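Local coordinates for protein condensin complex subunit 3 (Schizosaccharomyces pombe, PDB 5OQR) that serves as a regulatory subunit of the condensin complex, which is required to convert interphase chromatin into mitotic-like condensed chromosomes, at residues V633-A638 and W643-I648; Q678-T683 and G735-P740; N703-L708 and T741-S746; N712-S717 and I731-K736. All blocks are in the same frame, centred on the assembly; numbering follows the deposited sequence.

Interaction 1. Residues V633-A638 and W643-I648; sequences VYAFGA and WRIATI
Ile645 pushes its terminal methyl into the corner between Ala635 and Tyr634, where helix 621-635 ends and helix 639-661 follows after a short turn. This is the buried, apolar part of the contact: Ile645 CD1 lies 3.7 Å from Ala635 CB and meets the tyrosine ring at its edge, 4.4 Å from CD1 of Tyr634. A small alanine suits the spot because it lets the long arm of the isoleucine come near the other helix, and Leu605 of helix 601-613 packs against the same isoleucine.

The other side is more polar and less enclosed, for Arg644 is partly exposed. Tyr634 carries CG trans to its backbone N (chi1 -180°), which sends the ring across the gap until OH reaches the aliphatic CD of Arg644 at 3.3 Å. The two side chains cross at about a right angle, with ring and guanidinium planes 46° apart, and Arg644 is extended from CG to NE.

Tyr634 is buried, and its OH is satisfied by a hydrogen bond to Asp601 OD2. The chemistry thus suggests an apolar seam whose firm polar tie is that of Tyr634 to Asp601, with Arg644 NE at most weakly drawn to the same carboxylate.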
loop_
_atom_site.group_PDB
_atom_site.type_symbol
_atom_site.label_atom_id
_atom_site.label_comp_id
_atom_site.label_asym_id
_atom_site.label_seq_id
_atom_site.Cartn_x
_atom_site.Cartn_y
_atom_site.Cartn_z
ATOM N N VAL A 633 -13.682 -4.510 5.274
ATOM C CA VAL A 633 -14.889 -3.733 5.000
ATOM C C VAL A 633 -16.128 -4.546 5.347
ATOM O O VAL A 633 -17.075 -4.042 5.963
ATOM C CB VAL A 633 -14.903 -3.280 3.527
ATOM C CG1 VAL A 633 -16.296 -2.826 3.091
ATOM C CG2 VAL A 633 -13.908 -2.163 3.321
ATOM N N TYR A 634 -16.144 -5.814 4.941
ATOM C CA TYR A 634 -17.298 -6.667 5.196
ATOM C C TYR A 634 -17.403 -7.015 6.675
ATOM O O TYR A 634 -18.469 -6.874 7.284
ATOM C CB TYR A 634 -17.190 -7.929 4.341
ATOM C CG TYR A 634 -18.324 -8.913 4.498
ATOM C CD1 TYR A 634 -18.205 -10.006 5.344
ATOM C CD2 TYR A 634 -19.506 -8.763 3.788
ATOM C CE1 TYR A 634 -19.230 -10.915 5.485
ATOM C CE2 TYR A 634 -20.538 -9.668 3.922
ATOM C CZ TYR A 634 -20.394 -10.742 4.772
ATOM O OH TYR A 634 -21.418 -11.646 4.910
ATOM N N ALA A 635 -16.295 -7.452 7.276
ATOM C CA ALA A 635 -16.326 -7.907 8.662
ATOM C C ALA A 635 -16.653 -6.766 9.615
ATOM O O ALA A 635 -17.511 -6.904 10.492
ATOM C CB ALA A 635 -14.987 -8.544 9.031
ATOM N N PHE A 636 -15.974 -5.633 9.463
ATOM C CA PHE A 636 -16.103 -4.537 10.415
ATOM C C PHE A 636 -17.284 -3.622 10.122
ATOM O O PHE A 636 -17.485 -2.648 10.854
ATOM C CB PHE A 636 -14.809 -3.724 10.437
ATOM C CG PHE A 636 -13.598 -4.531 10.799
ATOM C CD1 PHE A 636 -13.672 -5.520 11.766
ATOM C CD2 PHE A 636 -12.388 -4.311 10.169
ATOM C CE1 PHE A 636 -12.563 -6.268 12.101
ATOM C CE2 PHE A 636 -11.272 -5.056 10.500
ATOM C CZ PHE A 636 -11.361 -6.037 11.467
ATOM N N GLY A 637 -18.073 -3.913 9.096
ATOM C CA GLY A 637 -19.199 -3.069 8.755
ATOM C C GLY A 637 -20.433 -3.343 9.589
ATOM O O GLY A 637 -21.182 -2.420 9.917
ATOM N N ALA A 638 -20.657 -4.606 9.942
ATOM C CA ALA A 638 -21.862 -4.986 10.661
ATOM C C ALA A 638 -21.551 -6.127 11.617
ATOM O O ALA A 638 -20.700 -6.976 11.340
ATOM C CB ALA A 638 -22.978 -5.401 9.697
ATOM N N TRP A 643 -20.631 -12.386 12.615
ATOM C CA TRP A 643 -21.281 -13.633 12.998
ATOM C C TRP A 643 -21.174 -14.671 11.890
ATOM O O TRP A 643 -20.888 -15.845 12.153
ATOM C CB TRP A 643 -22.744 -13.366 13.347
ATOM C CG TRP A 643 -23.449 -14.526 13.978
ATOM C CD1 TRP A 643 -24.046 -15.569 13.338
ATOM C CD2 TRP A 643 -23.641 -14.754 15.379
ATOM N NE1 TRP A 643 -24.595 -16.434 14.249
ATOM C CE2 TRP A 643 -24.360 -15.955 15.511
ATOM C CE3 TRP A 643 -23.273 -14.059 16.534
ATOM C CZ2 TRP A 643 -24.716 -16.479 16.751
ATOM C CZ3 TRP A 643 -23.627 -14.579 17.760
ATOM C CH2 TRP A 643 -24.343 -15.776 17.859
ATOM N N ARG A 644 -21.399 -14.258 10.642
ATOM C CA ARG A 644 -21.303 -15.188 9.521
ATOM C C ARG A 644 -19.903 -15.770 9.391
ATOM O O ARG A 644 -19.747 -16.916 8.958
ATOM C CB ARG A 644 -21.695 -14.485 8.221
ATOM C CG ARG A 644 -23.121 -13.978 8.182
ATOM C CD ARG A 644 -23.432 -13.344 6.840
ATOM N NE ARG A 644 -24.773 -12.764 6.792
ATOM C CZ ARG A 644 -25.052 -11.474 6.953
ATOM N NH1 ARG A 644 -24.088 -10.591 7.172
ATOM N NH2 ARG A 644 -26.309 -11.059 6.889
ATOM N N ILE A 645 -18.876 -15.000 9.751
ATOM C CA ILE A 645 -17.506 -15.486 9.625
ATOM C C ILE A 645 -17.204 -16.505 10.715
ATOM O O ILE A 645 -16.536 -17.515 10.469
ATOM C CB ILE A 645 -16.521 -14.303 9.654
ATOM C CG1 ILE A 645 -16.802 -13.358 8.482
ATOM C CG2 ILE A 645 -15.076 -14.799 9.595
ATOM C CD1 ILE A 645 -16.063 -12.042 8.551
ATOM N N ALA A 646 -17.693 -16.264 11.932
ATOM C CA ALA A 646 -17.518 -17.236 13.004
ATOM C C ALA A 646 -18.279 -18.523 12.718
ATOM O O ALA A 646 -17.893 -19.591 13.203
ATOM C CB ALA A 646 -17.968 -16.633 14.334
ATOM N N THR A 647 -19.350 -18.447 11.927
ATOM C CA THR A 647 -20.162 -19.625 11.647
ATOM C C THR A 647 -19.451 -20.605 10.721
ATOM O O THR A 647 -19.739 -21.806 10.757
ATOM C CB THR A 647 -21.497 -19.193 11.045
ATOM O OG1 THR A 647 -22.220 -18.422 12.011
ATOM C CG2 THR A 647 -22.339 -20.396 10.633
ATOM N N ILE A 648 -18.539 -20.121 9.882
ATOM C CA ILE A 648 -17.754 -20.972 8.994
ATOM C C ILE A 648 -16.281 -20.953 9.347
ATOM O O ILE A 648 -15.494 -21.687 8.733
ATOM C CB ILE A 648 -17.963 -20.590 7.513
ATOM C CG1 ILE A 648 -17.645 -19.111 7.258
ATOM C CG2 ILE A 648 -19.386 -20.893 7.084
ATOM C CD1 ILE A 648 -16.208 -18.841 6.890
#

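Interaction 2. Residues Q678-T683 and G735-P740; sequences QMLDWT and GKLKIP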
loop_
_atom_site.group_PDB
_atom_site.type_symbol
_atom_site.label_atom_id
_atom_site.label_comp_id
_atom_site.label_asym_id
_atom_site.label_seq_id
_atom_site.Cartn_x
_atom_site.Cartn_y
_atom_site.Cartn_z
ATOM N N GLN A 678 -5.772 -13.581 12.122
ATOM C CA GLN A 678 -6.497 -12.710 11.204
ATOM C C GLN A 678 -7.997 -12.949 11.302
ATOM O O GLN A 678 -8.775 -12.014 11.523
ATOM C CB GLN A 678 -6.011 -12.937 9.773
ATOM C CG GLN A 678 -4.904 -11.999 9.330
ATOM C CD GLN A 678 -5.438 -10.701 8.757
ATOM O OE1 GLN A 678 -6.048 -9.900 9.465
ATOM N NE2 GLN A 678 -5.215 -10.491 7.463
ATOM N N MET A 679 -8.422 -14.204 11.141
ATOM C CA MET A 679 -9.839 -14.523 11.262
ATOM C C MET A 679 -10.393 -14.107 12.617
ATOM O O MET A 679 -11.563 -13.723 12.716
ATOM C CB MET A 679 -10.062 -16.019 11.052
ATOM C CG MET A 679 -9.516 -16.590 9.759
ATOM S SD MET A 679 -10.287 -18.184 9.418
ATOM C CE MET A 679 -9.132 -18.914 8.273
ATOM N N LEU A 680 -9.580 -14.184 13.672
ATOM C CA LEU A 680 -10.047 -13.785 14.995
ATOM C C LEU A 680 -10.238 -12.278 15.084
ATOM O O LEU A 680 -11.184 -11.805 15.724
ATOM C CB LEU A 680 -9.065 -14.264 16.064
ATOM C CG LEU A 680 -9.129 -15.749 16.420
ATOM C CD1 LEU A 680 -7.954 -16.130 17.297
ATOM C CD2 LEU A 680 -10.439 -16.080 17.117
ATOM N N ASP A 681 -9.349 -11.508 14.459
ATOM C CA ASP A 681 -9.527 -10.061 14.429
ATOM C C ASP A 681 -10.791 -9.683 13.669
ATOM O O ASP A 681 -11.536 -8.791 14.092
ATOM C CB ASP A 681 -8.304 -9.399 13.801
ATOM C CG ASP A 681 -7.048 -9.609 14.620
ATOM O OD1 ASP A 681 -6.059 -8.880 14.399
ATOM O OD2 ASP A 681 -7.055 -10.502 15.492
ATOM N N TRP A 682 -11.054 -10.357 12.548
ATOM C CA TRP A 682 -12.263 -10.080 11.778
ATOM C C TRP A 682 -13.520 -10.286 12.607
ATOM O O TRP A 682 -14.521 -9.590 12.399
ATOM C CB TRP A 682 -12.312 -10.975 10.541
ATOM C CG TRP A 682 -11.252 -10.687 9.526
ATOM C CD1 TRP A 682 -10.512 -9.551 9.412
ATOM C CD2 TRP A 682 -10.811 -11.559 8.480
ATOM N NE1 TRP A 682 -9.639 -9.658 8.361
ATOM C CE2 TRP A 682 -9.802 -10.883 7.771
ATOM C CE3 TRP A 682 -11.174 -12.846 8.075
ATOM C CZ2 TRP A 682 -9.152 -11.451 6.681
ATOM C CZ3 TRP A 682 -10.529 -13.405 6.994
ATOM C CH2 TRP A 682 -9.528 -12.711 6.309
ATOM N N THR A 683 -13.496 -11.233 13.538
ATOM C CA THR A 683 -14.667 -11.570 14.334
ATOM C C THR A 683 -14.708 -10.841 15.671
ATOM O O THR A 683 -15.665 -11.019 16.426
ATOM C CB THR A 683 -14.710 -13.083 14.558
ATOM O OG1 THR A 683 -13.426 -13.540 14.988
ATOM C CG2 THR A 683 -15.058 -13.802 13.282
ATOM N N GLY A 735 -7.929 -19.745 24.039
ATOM C CA GLY A 735 -7.160 -18.822 24.852
ATOM C C GLY A 735 -7.000 -17.450 24.235
ATOM O O GLY A 735 -6.754 -16.481 24.960
ATOM N N LYS A 736 -7.134 -17.344 22.915
ATOM C CA LYS A 736 -7.000 -16.064 22.234
ATOM C C LYS A 736 -8.318 -15.314 22.118
ATOM O O LYS A 736 -8.308 -14.115 21.823
ATOM C CB LYS A 736 -6.416 -16.270 20.836
ATOM C CG LYS A 736 -5.167 -17.130 20.812
ATOM C CD LYS A 736 -4.696 -17.394 19.398
ATOM C CE LYS A 736 -3.527 -18.363 19.375
ATOM N NZ LYS A 736 -2.372 -17.870 20.174
ATOM N N LEU A 737 -9.444 -15.985 22.344
ATOM C CA LEU A 737 -10.739 -15.331 22.238
ATOM C C LEU A 737 -10.814 -14.135 23.178
ATOM O O LEU A 737 -10.191 -14.106 24.241
ATOM C CB LEU A 737 -11.862 -16.315 22.557
ATOM C CG LEU A 737 -11.987 -17.532 21.642
ATOM C CD1 LEU A 737 -13.018 -18.502 22.192
ATOM C CD2 LEU A 737 -12.354 -17.113 20.233
ATOM N N LYS A 738 -11.584 -13.138 22.765
ATOM C CA LYS A 738 -11.836 -11.937 23.553
ATOM C C LYS A 738 -13.284 -12.007 24.025
ATOM O O LYS A 738 -14.204 -11.586 23.323
ATOM C CB LYS A 738 -11.577 -10.678 22.744
ATOM C CG LYS A 738 -10.124 -10.222 22.742
ATOM C CD LYS A 738 -10.001 -8.777 22.285
ATOM C CE LYS A 738 -10.483 -7.797 23.352
ATOM N NZ LYS A 738 -10.921 -6.502 22.765
ATOM N N ILE A 739 -13.477 -12.542 25.222
ATOM C CA ILE A 739 -14.802 -12.719 25.804
ATOM C C ILE A 739 -15.049 -11.551 26.753
ATOM O O ILE A 739 -14.275 -11.375 27.703
ATOM C CB ILE A 739 -14.914 -14.061 26.542
ATOM C CG1 ILE A 739 -14.373 -15.197 25.668
ATOM C CG2 ILE A 739 -16.356 -14.330 26.935
ATOM C CD1 ILE A 739 -15.083 -15.365 24.339
ATOM N N PRO A 740 -16.071 -10.730 26.532
ATOM C CA PRO A 740 -16.379 -9.677 27.504
ATOM C C PRO A 740 -16.919 -10.263 28.800
ATOM O O PRO A 740 -17.356 -11.413 28.867
ATOM C CB PRO A 740 -17.432 -8.822 26.791
ATOM C CG PRO A 740 -17.996 -9.699 25.741
ATOM C CD PRO A 740 -16.902 -10.617 25.322
#
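Leu680 supplies the apolar core of this contact, with its two methyls spread over two consecutive residues of the other segment. CD2 meets the matching methyl of Leu737, the two CD2 atoms being 3.8 Å apart, and the leucine side chains cross at about a right angle. The branched end of leucine suits this place because one residue can serve two neighbours at once. Leu737 follows the weakly bonded last turn of helix 725-736, and with CG beside its backbone N (chi1 -62°) its methyl end comes closer to Leu680 than its CB does.

A second kind of packing uses the aliphatic part of a charged residue. Leu680 CD1 rests against Lys736 CB at 3.9 Å and lies 4.1 Å from CD of the same lysine. The chain is extended as far as CE and then bends, so that the methylenes cover the leucine while NZ leads away from it, as suits an exposed position.

Polar bonds lie beside this apolar patch. His707 NE2 probably bonds the carbonyl O of Leu680, with Thr683 OG1 also near, and His707 ND1 is hydrogen-bonded to Lys738 N, so one imidazole joins both segments.

Helix 706-717 lies alongside, its Leu710 touching both Leu680 and Leu737. Met679, on the same helix 669-682 as Leu680, packs instead on helix 639-661.

Interaction 3. Residues N703-L708 and T741-S746; sequences NHNVHL and TDLPSS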
loop_
_atom_site.group_PDB
_atom_site.type_symbol
_atom_site.label_atom_id
_atom_site.label_comp_id
_atom_site.label_asym_id
_atom_site.label_seq_id
_atom_site.Cartn_x
_atom_site.Cartn_y
_atom_site.Cartn_z
ATOM N N ASN A 703 -27.696 -9.112 21.937
ATOM C CA ASN A 703 -26.838 -9.550 20.850
ATOM C C ASN A 703 -25.820 -10.516 21.440
ATOM O O ASN A 703 -25.180 -10.203 22.450
ATOM C CB ASN A 703 -26.124 -8.359 20.204
ATOM C CG ASN A 703 -26.603 -8.061 18.797
ATOM O OD1 ASN A 703 -27.456 -8.757 18.242
ATOM N ND2 ASN A 703 -26.052 -7.000 18.214
ATOM N N HIS A 704 -25.675 -11.685 20.829
ATOM C CA HIS A 704 -24.728 -12.661 21.337
ATOM C C HIS A 704 -23.327 -12.328 20.847
ATOM O O HIS A 704 -23.134 -11.911 19.701
ATOM C CB HIS A 704 -25.128 -14.069 20.909
ATOM C CG HIS A 704 -26.473 -14.484 21.414
ATOM N ND1 HIS A 704 -26.706 -14.798 22.735
ATOM C CD2 HIS A 704 -27.660 -14.618 20.780
ATOM C CE1 HIS A 704 -27.978 -15.116 22.891
ATOM N NE2 HIS A 704 -28.579 -15.015 21.719
ATOM N N ASN A 705 -22.353 -12.489 21.735
ATOM C CA ASN A 705 -20.968 -12.202 21.398
ATOM C C ASN A 705 -20.471 -13.199 20.360
ATOM O O ASN A 705 -20.644 -14.411 20.516
ATOM C CB ASN A 705 -20.106 -12.257 22.655
ATOM C CG ASN A 705 -18.696 -11.781 22.414
ATOM O OD1 ASN A 705 -17.792 -12.580 22.181
ATOM N ND2 ASN A 705 -18.498 -10.469 22.474
ATOM N N VAL A 706 -19.854 -12.682 19.296
ATOM C CA VAL A 706 -19.389 -13.544 18.214
ATOM C C VAL A 706 -18.297 -14.481 18.710
ATOM O O VAL A 706 -18.226 -15.646 18.306
ATOM C CB VAL A 706 -18.906 -12.695 17.022
ATOM C CG1 VAL A 706 -18.405 -13.583 15.887
ATOM C CG2 VAL A 706 -20.019 -11.791 16.525
ATOM N N HIS A 707 -17.421 -13.985 19.585
ATOM C CA HIS A 707 -16.314 -14.809 20.057
ATOM C C HIS A 707 -16.799 -15.902 21.001
ATOM O O HIS A 707 -16.298 -17.030 20.959
ATOM C CB HIS A 707 -15.263 -13.931 20.733
ATOM C CG HIS A 707 -14.220 -13.407 19.795
ATOM N ND1 HIS A 707 -13.191 -12.592 20.212
ATOM C CD2 HIS A 707 -14.044 -13.582 18.464
ATOM C CE1 HIS A 707 -12.424 -12.291 19.181
ATOM N NE2 HIS A 707 -12.920 -12.878 18.109
ATOM N N LEU A 708 -17.769 -15.594 21.859
ATOM C CA LEU A 708 -18.357 -16.648 22.673
ATOM C C LEU A 708 -19.159 -17.614 21.813
ATOM O O LEU A 708 -19.221 -18.810 22.116
ATOM C CB LEU A 708 -19.235 -16.047 23.770
ATOM C CG LEU A 708 -19.551 -16.983 24.937
ATOM C CD1 LEU A 708 -18.288 -17.357 25.702
ATOM C CD2 LEU A 708 -20.559 -16.343 25.870
ATOM N N THR A 741 -16.881 -9.440 29.844
ATOM C CA THR A 741 -17.268 -9.860 31.183
ATOM C C THR A 741 -18.638 -9.343 31.600
ATOM O O THR A 741 -19.055 -9.586 32.736
ATOM C CB THR A 741 -16.223 -9.395 32.200
ATOM O OG1 THR A 741 -16.221 -7.965 32.266
ATOM C CG2 THR A 741 -14.837 -9.881 31.806
ATOM N N ASP A 742 -19.346 -8.643 30.715
ATOM C CA ASP A 742 -20.638 -8.051 31.036
ATOM C C ASP A 742 -21.794 -8.740 30.324
ATOM O O ASP A 742 -22.906 -8.204 30.310
ATOM C CB ASP A 742 -20.632 -6.562 30.692
ATOM C CG ASP A 742 -20.484 -6.307 29.204
ATOM O OD1 ASP A 742 -19.906 -7.165 28.507
ATOM O OD2 ASP A 742 -20.944 -5.245 28.731
ATOM N N LEU A 743 -21.566 -9.913 29.738
ATOM C CA LEU A 743 -22.629 -10.612 29.043
ATOM C C LEU A 743 -23.607 -11.223 30.045
ATOM O O LEU A 743 -23.286 -11.387 31.224
ATOM C CB LEU A 743 -22.054 -11.709 28.152
ATOM C CG LEU A 743 -21.123 -11.263 27.026
ATOM C CD1 LEU A 743 -20.398 -12.459 26.434
ATOM C CD2 LEU A 743 -21.899 -10.527 25.948
ATOM N N PRO A 744 -24.815 -11.559 29.597
ATOM C CA PRO A 744 -25.744 -12.292 30.461
ATOM C C PRO A 744 -25.138 -13.601 30.946
ATOM O O PRO A 744 -24.258 -14.186 30.313
ATOM C CB PRO A 744 -26.954 -12.542 29.555
ATOM C CG PRO A 744 -26.901 -11.460 28.552
ATOM C CD PRO A 744 -25.450 -11.137 28.339
ATOM N N SER A 745 -25.638 -14.064 32.094
ATOM C CA SER A 745 -25.137 -15.307 32.673
ATOM C C SER A 745 -25.529 -16.519 31.837
ATOM O O SER A 745 -24.759 -17.480 31.747
ATOM C CB SER A 745 -25.655 -15.466 34.103
ATOM O OG SER A 745 -25.158 -14.439 34.943
ATOM N N SER A 746 -26.714 -16.495 31.221
ATOM C CA SER A 746 -27.140 -17.621 30.399
ATOM C C SER A 746 -26.196 -17.850 29.225
ATOM O O SER A 746 -26.090 -18.976 28.728
ATOM C CB SER A 746 -28.564 -17.392 29.892
ATOM O OG SER A 746 -28.650 -16.203 29.130
#
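Leu743 fits its branched end against the start of helix 706-717, touching the N-cap Asn705 and Leu708, three residues on. Its CD1 does most of the work, lying 3.8 Å from Asn705 CB and 3.9 Å from Leu708 CD2, while CD2 approaches the same asparagine CB at 4.1 Å. Leu708 and Leu743 slide past each other in opposite directions. The asparagine offers only its methylene to the leucine, and its amide oxygen is engaged in capping.

That oxygen belongs to the next shell. With CG trans to the backbone N (chi1 -172°), Asn705 turns OD1 back over the first turn of its own helix. There OD1 accepts from Leu708 N at 3.0 Å, in the carbonyl plane and on a lone pair, and more weakly from His707 N. Asparagine suits an N-cap because its short side chain can meet backbone N-H groups that lack a preceding carbonyl within the helix. The cap fixes the rotation of the amide, while CB stays turned to Leu743.

Farther out, Tyr748 OH is hydrogen-bonded to Leu743 N, tying the loop to helix 745-759, and Leu708 also touches Asp747 and Thr751 of that helix.

The arrangement is an asparagine N-cap with a hydrophobic residue packed beside it, joining the beginnings of two helices in the alpha-helical repeat array, around the ninth HEAT repeat.

Interaction 4. Residues N712-S717 and I731-K736; sequences NMIFES and ISLLGK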
loop_
_atom_site.group_PDB
_atom_site.type_symbol
_atom_site.label_atom_id
_atom_site.label_comp_id
_atom_site.label_asym_id
_atom_site.label_seq_id
_atom_site.Cartn_x
_atom_site.Cartn_y
_atom_site.Cartn_z
ATOM N N ASN A 712 -18.387 -21.867 21.161
ATOM C CA ASN A 712 -19.338 -22.956 20.976
ATOM C C ASN A 712 -19.076 -23.702 19.674
ATOM O O ASN A 712 -19.169 -24.934 19.628
ATOM C CB ASN A 712 -20.766 -22.413 21.004
ATOM C CG ASN A 712 -21.089 -21.698 22.296
ATOM O OD1 ASN A 712 -20.505 -21.982 23.341
ATOM N ND2 ASN A 712 -22.025 -20.760 22.233
ATOM N N MET A 713 -18.751 -22.975 18.601
ATOM C CA MET A 713 -18.425 -23.625 17.335
ATOM C C MET A 713 -17.226 -24.548 17.493
ATOM O O MET A 713 -17.233 -25.688 17.017
ATOM C CB MET A 713 -18.144 -22.575 16.257
ATOM C CG MET A 713 -19.302 -21.639 15.956
ATOM S SD MET A 713 -20.802 -22.493 15.454
ATOM C CE MET A 713 -20.251 -23.294 13.954
ATOM N N ILE A 714 -16.177 -24.062 18.154
ATOM C CA ILE A 714 -14.971 -24.864 18.340
ATOM C C ILE A 714 -15.296 -26.145 19.102
ATOM O O ILE A 714 -14.912 -27.245 18.691
ATOM C CB ILE A 714 -13.888 -24.033 19.052
ATOM C CG1 ILE A 714 -13.458 -22.870 18.152
ATOM C CG2 ILE A 714 -12.687 -24.901 19.416
ATOM C CD1 ILE A 714 -12.562 -21.855 18.820
ATOM N N PHE A 715 -16.016 -26.025 20.221
ATOM C CA PHE A 715 -16.348 -27.209 21.009
ATOM C C PHE A 715 -17.065 -28.253 20.164
ATOM O O PHE A 715 -16.823 -29.455 20.313
ATOM C CB PHE A 715 -17.208 -26.820 22.212
ATOM C CG PHE A 715 -16.464 -26.055 23.267
ATOM C CD1 PHE A 715 -15.256 -26.516 23.754
ATOM C CD2 PHE A 715 -16.970 -24.869 23.764
ATOM C CE1 PHE A 715 -14.570 -25.815 24.715
ATOM C CE2 PHE A 715 -16.287 -24.163 24.726
ATOM C CZ PHE A 715 -15.085 -24.636 25.202
ATOM N N GLU A 716 -17.947 -27.813 19.269
ATOM C CA GLU A 716 -18.709 -28.741 18.444
ATOM C C GLU A 716 -17.898 -29.324 17.295
ATOM O O GLU A 716 -18.314 -30.331 16.716
ATOM C CB GLU A 716 -19.950 -28.040 17.891
ATOM C CG GLU A 716 -21.045 -27.832 18.919
ATOM C CD GLU A 716 -22.129 -26.894 18.435
ATOM O OE1 GLU A 716 -21.961 -26.296 17.354
ATOM O OE2 GLU A 716 -23.152 -26.757 19.136
ATOM N N SER A 717 -16.755 -28.727 16.956
ATOM C CA SER A 717 -15.937 -29.197 15.848
ATOM C C SER A 717 -14.707 -29.975 16.295
ATOM O O SER A 717 -14.097 -30.660 15.468
ATOM C CB SER A 717 -15.491 -28.013 14.982
ATOM O OG SER A 717 -14.365 -27.369 15.548
ATOM N N ILE A 731 -7.970 -25.956 20.118
ATOM C CA ILE A 731 -8.096 -25.587 21.523
ATOM C C ILE A 731 -7.272 -24.342 21.816
ATOM O O ILE A 731 -7.669 -23.495 22.622
ATOM C CB ILE A 731 -7.685 -26.771 22.420
ATOM C CG1 ILE A 731 -8.713 -27.896 22.307
ATOM C CG2 ILE A 731 -7.550 -26.342 23.885
ATOM C CD1 ILE A 731 -8.235 -29.223 22.852
ATOM N N SER A 732 -6.115 -24.211 21.163
ATOM C CA SER A 732 -5.277 -23.029 21.341
ATOM C C SER A 732 -6.056 -21.742 21.118
ATOM O O SER A 732 -5.747 -20.714 21.731
ATOM C CB SER A 732 -4.088 -23.088 20.382
ATOM O OG SER A 732 -4.527 -23.163 19.037
ATOM N N LEU A 733 -7.070 -21.774 20.252
ATOM C CA LEU A 733 -7.801 -20.556 19.922
ATOM C C LEU A 733 -8.671 -20.085 21.078
ATOM O O LEU A 733 -8.900 -18.879 21.223
ATOM C CB LEU A 733 -8.653 -20.789 18.676
ATOM C CG LEU A 733 -7.878 -21.356 17.485
ATOM C CD1 LEU A 733 -8.818 -21.653 16.337
ATOM C CD2 LEU A 733 -6.778 -20.398 17.055
ATOM N N LEU A 734 -9.163 -21.010 21.907
ATOM C CA LEU A 734 -9.986 -20.621 23.049
ATOM C C LEU A 734 -9.255 -19.642 23.957
ATOM O O LEU A 734 -9.888 -18.785 24.581
ATOM C CB LEU A 734 -10.405 -21.862 23.834
ATOM C CG LEU A 734 -11.429 -22.764 23.147
ATOM C CD1 LEU A 734 -11.398 -24.150 23.754
ATOM C CD2 LEU A 734 -12.821 -22.170 23.257
ATOM N N GLY A 735 -7.929 -19.745 24.039
ATOM C CA GLY A 735 -7.160 -18.822 24.852
ATOM C C GLY A 735 -7.000 -17.450 24.235
ATOM O O GLY A 735 -6.754 -16.481 24.960
ATOM N N LYS A 736 -7.134 -17.344 22.915
ATOM C CA LYS A 736 -7.000 -16.064 22.234
ATOM C C LYS A 736 -8.318 -15.314 22.118
ATOM O O LYS A 736 -8.308 -14.115 21.823
ATOM C CB LYS A 736 -6.416 -16.270 20.836
ATOM C CG LYS A 736 -5.167 -17.130 20.812
ATOM C CD LYS A 736 -4.696 -17.394 19.398
ATOM C CE LYS A 736 -3.527 -18.363 19.375
ATOM N NZ LYS A 736 -2.372 -17.870 20.174
#
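Phe715 and Leu734 meet obliquely, the leucine methyls gathered about one corner of the aromatic ring. Leu734 CD1 lies 3.7 Å from Phe715 CE1, and Leu734 CD2 is 3.9 Å from CZ of the same ring, so the two branches of the leucine share two adjacent ring carbons. The phenylalanine leaves its backbone at an angle to the partner helix, but its long, flat side chain brings the far end of the ring nearer. Its size suits a place where several helices must be reached from one position.

Ile714 is turned differently. Its CB faces helix 725-736, and CG1 lies opposite the carbonyl carbon (chi1 -65°), carrying CD1 forward to Leu733 CB at 4.1 Å. These two side chains cross at about a right angle. The same CD1 lies 4.5 Å from Leu734 CD2, a looser touch between the two pairs. Branched aliphatic residues fit here because all four touching residues are buried and the interface offers no polar partner across it.

Ser717 keeps its hydroxyl within its own helix, where OG donates to Ile714 O at 3.2 Å, joining Ser717 N on the same face of that carbonyl.

The two helices run nearly antiparallel, at 167°, and the axes of these short segments come within 10.1 Å, forming the hairpin of the ninth HEAT repeat. Helix 767-785 covers Phe715 and Leu734 through Leu773 and Phe776, helix 745-759 also packs on Phe715, and helix 639-661 lies against Ile714 and Leu733.

Interactions 1 and 4 are the buried contacts, and interactions 2 and 3 are only partly buried. Interaction 4 is wholly apolar between antiparallel helices, whereas interaction 1 adds a polar rim at a tight turn. Interactions 2 and 4 both use helix 725-736, sharing Gly735 and Lys736 but turning different residues to different partners; interactions 3 and 4 draw on opposite ends of helix 706-717. A histidine of interaction 3 ties it to interaction 2 by polar bonds. Interaction 1 joins the group through packing: Ile645 on Thr683, Trp643 on His704, and Ala646 on Val706.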